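Local atomic coordinates of Molybdate/tungstate binding protein (Sporomusa ovata, PDB entry 1FR3), a protein that binds the oxyanions molybdate and tungstate and probably serves in molybdate homeostasis within the cell. Residues T12-V17 with K24-Y29. Residues are numbered along the deposited sequence; the frame is centred on the assembly and turned at random.
Sequences TVKEIV and KIVMDY
Opposite Val26 the other strand sets two residues, Lys14 and Glu15, the mark of a classic beta bulge in the antiparallel hairpin formed by strands 7-18 and 22-29 of this TOBE domain, and they illustrate how one extra residue is absorbed without breaking the pairing. Val26 O accepts two amides, Lys14 N at 2.7 Å and the more distant Glu15 N at 3.3 Å. Val26 N in turn bonds Glu15 O, which closes the bulge, and beyond it a reciprocal pair of bonds joins Val17 to Lys24.

The two faces differ sharply. On one, Val13, Ile16, Ile25 and Met27 pack as an apolar layer: Ile16 and Ile25 lie side by side, with Ile25 CD1 4.0 Å from Ile16 CG2, while Val13 CG1 meets Ile25 CG2. Leu48 and Val54 extend this layer, and Met63 of a second subunit packs on Met27.

The opposite face is more open and carries the charges. There the Lys14 chain crosses Val26 and Asp28 obliquely. Its CD lies 3.9 Å from Asp28 CB, and the bend at the third torsion (chi3 -68°) brings CE within 3.7 Å of Val26 CG1. Its ammonium forms a salt bridge with Glu33 on the next strand. An alanine at Lys14 would probably leave Glu33 without this charged mate and uncover Val26 CG1. Farther along, Val17 CG2 lies against Lys24 CE, and Lys24 NZ reaches Asp41 of a third subunit. The charged ends of Lys14 and Asp28 are linked through a water: it accepts from Lys14 NZ and donates to Asp28 OD2, 2.7 Å from the water oxygen.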
loop_
_atom_site.group_PDB
_atom_site.type_symbol
_atom_site.label_atom_id
_atom_site.label_comp_id
_atom_site.label_asym_id
_atom_site.label_seq_id
_atom_site.Cartn_x
_atom_site.Cartn_y
_atom_site.Cartn_z
ATOM N N THR A 12 -20.738 -8.696 -2.535
ATOM C CA THR A 12 -21.096 -10.083 -2.240
ATOM C C THR A 12 -19.973 -11.004 -2.704
ATOM O O THR A 12 -19.436 -10.826 -3.799
ATOM C CB THR A 12 -22.423 -10.487 -2.910
ATOM O OG1 THR A 12 -23.489 -9.662 -2.416
ATOM C CG2 THR A 12 -22.788 -11.933 -2.620
ATOM N N VAL A 13 -19.578 -11.947 -1.848
ATOM C CA VAL A 13 -18.533 -12.899 -2.242
ATOM C C VAL A 13 -19.064 -13.874 -3.295
ATOM O O VAL A 13 -20.110 -14.492 -3.079
ATOM C CB VAL A 13 -18.002 -13.706 -1.045
ATOM C CG1 VAL A 13 -16.916 -14.689 -1.457
ATOM C CG2 VAL A 13 -17.472 -12.772 0.038
ATOM N N LYS A 14 -18.336 -14.027 -4.388
ATOM C CA LYS A 14 -18.702 -14.967 -5.443
ATOM C C LYS A 14 -17.888 -16.257 -5.314
ATOM O O LYS A 14 -18.444 -17.361 -5.323
ATOM C CB LYS A 14 -18.476 -14.383 -6.837
ATOM C CG LYS A 14 -19.317 -13.169 -7.184
ATOM C CD LYS A 14 -19.350 -12.893 -8.677
ATOM C CE LYS A 14 -18.001 -12.443 -9.213
ATOM N NZ LYS A 14 -18.080 -12.101 -10.668
ATOM N N GLU A 15 -16.574 -16.116 -5.186
ATOM C CA GLU A 15 -15.687 -17.271 -5.101
ATOM C C GLU A 15 -14.461 -16.980 -4.249
ATOM O O GLU A 15 -14.052 -15.835 -4.089
ATOM C CB GLU A 15 -15.256 -17.698 -6.518
ATOM C CG GLU A 15 -16.420 -18.275 -7.311
ATOM C CD GLU A 15 -16.123 -18.740 -8.713
ATOM O OE1 GLU A 15 -15.155 -19.501 -8.916
ATOM O OE2 GLU A 15 -16.867 -18.368 -9.655
ATOM N N ILE A 16 -13.895 -18.040 -3.678
ATOM C CA ILE A 16 -12.692 -17.936 -2.876
ATOM C C ILE A 16 -11.678 -18.990 -3.318
ATOM O O ILE A 16 -12.052 -20.167 -3.379
ATOM C CB ILE A 16 -12.961 -18.136 -1.370
ATOM C CG1 ILE A 16 -13.903 -17.041 -0.868
ATOM C CG2 ILE A 16 -11.648 -18.112 -0.595
ATOM C CD1 ILE A 16 -14.365 -17.211 0.564
ATOM N N VAL A 17 -10.458 -18.564 -3.611
ATOM C CA VAL A 17 -9.395 -19.500 -3.974
ATOM C C VAL A 17 -8.325 -19.399 -2.884
ATOM O O VAL A 17 -7.788 -18.312 -2.657
ATOM C CB VAL A 17 -8.797 -19.246 -5.359
ATOM C CG1 VAL A 17 -7.649 -20.203 -5.662
ATOM C CG2 VAL A 17 -9.873 -19.385 -6.437
ATOM N N LYS A 24 -7.571 -15.493 -2.698
ATOM C CA LYS A 24 -8.198 -14.574 -3.643
ATOM C C LYS A 24 -9.685 -14.521 -3.321
ATOM O O LYS A 24 -10.348 -15.557 -3.321
ATOM C CB LYS A 24 -7.992 -15.042 -5.088
ATOM C CG LYS A 24 -8.758 -14.199 -6.100
ATOM C CD LYS A 24 -8.555 -14.636 -7.533
ATOM C CE LYS A 24 -9.054 -16.034 -7.832
ATOM N NZ LYS A 24 -9.074 -16.315 -9.302
ATOM N N ILE A 25 -10.216 -13.329 -3.055
ATOM C CA ILE A 25 -11.632 -13.174 -2.750
ATOM C C ILE A 25 -12.262 -12.440 -3.941
ATOM O O ILE A 25 -11.912 -11.286 -4.180
ATOM C CB ILE A 25 -11.898 -12.364 -1.472
ATOM C CG1 ILE A 25 -11.008 -12.800 -0.310
ATOM C CG2 ILE A 25 -13.366 -12.453 -1.067
ATOM C CD1 ILE A 25 -11.081 -14.242 0.104
ATOM N N VAL A 26 -13.077 -13.160 -4.695
ATOM C CA VAL A 26 -13.726 -12.582 -5.874
ATOM C C VAL A 26 -15.118 -12.117 -5.446
ATOM O O VAL A 26 -15.888 -12.910 -4.904
ATOM C CB VAL A 26 -13.858 -13.579 -7.035
ATOM C CG1 VAL A 26 -14.400 -12.857 -8.265
ATOM C CG2 VAL A 26 -12.517 -14.220 -7.364
ATOM N N MET A 27 -15.410 -10.839 -5.651
ATOM C CA MET A 27 -16.686 -10.291 -5.218
ATOM C C MET A 27 -17.425 -9.600 -6.352
ATOM O O MET A 27 -16.841 -9.230 -7.372
ATOM C CB MET A 27 -16.413 -9.255 -4.113
ATOM C CG MET A 27 -15.833 -9.864 -2.845
ATOM S SD MET A 27 -15.153 -8.612 -1.728
ATOM C CE MET A 27 -13.596 -8.255 -2.539
ATOM N N ASP A 28 -18.724 -9.428 -6.157
ATOM C CA ASP A 28 -19.534 -8.662 -7.093
ATOM C C ASP A 28 -19.962 -7.367 -6.395
ATOM O O ASP A 28 -20.428 -7.415 -5.258
ATOM C CB ASP A 28 -20.796 -9.398 -7.552
ATOM C CG ASP A 28 -21.609 -8.520 -8.496
ATOM O OD1 ASP A 28 -22.635 -7.973 -8.047
ATOM O OD2 ASP A 28 -21.215 -8.376 -9.670
ATOM N N TYR A 29 -19.765 -6.258 -7.089
ATOM C CA TYR A 29 -20.220 -4.972 -6.583
ATOM C C TYR A 29 -21.114 -4.332 -7.653
ATOM O O TYR A 29 -20.597 -3.754 -8.608
ATOM C CB TYR A 29 -19.073 -4.016 -6.237
ATOM C CG TYR A 29 -19.648 -2.727 -5.663
ATOM C CD1 TYR A 29 -20.282 -2.749 -4.427
ATOM C CD2 TYR A 29 -19.569 -1.541 -6.361
ATOM C CE1 TYR A 29 -20.819 -1.589 -3.892
ATOM C CE2 TYR A 29 -20.109 -0.376 -5.836
ATOM C CZ TYR A 29 -20.726 -0.418 -4.607
ATOM O OH TYR A 29 -21.265 0.736 -4.075
HETATM O O HOH W 1 -19.125 -9.492 -10.869
#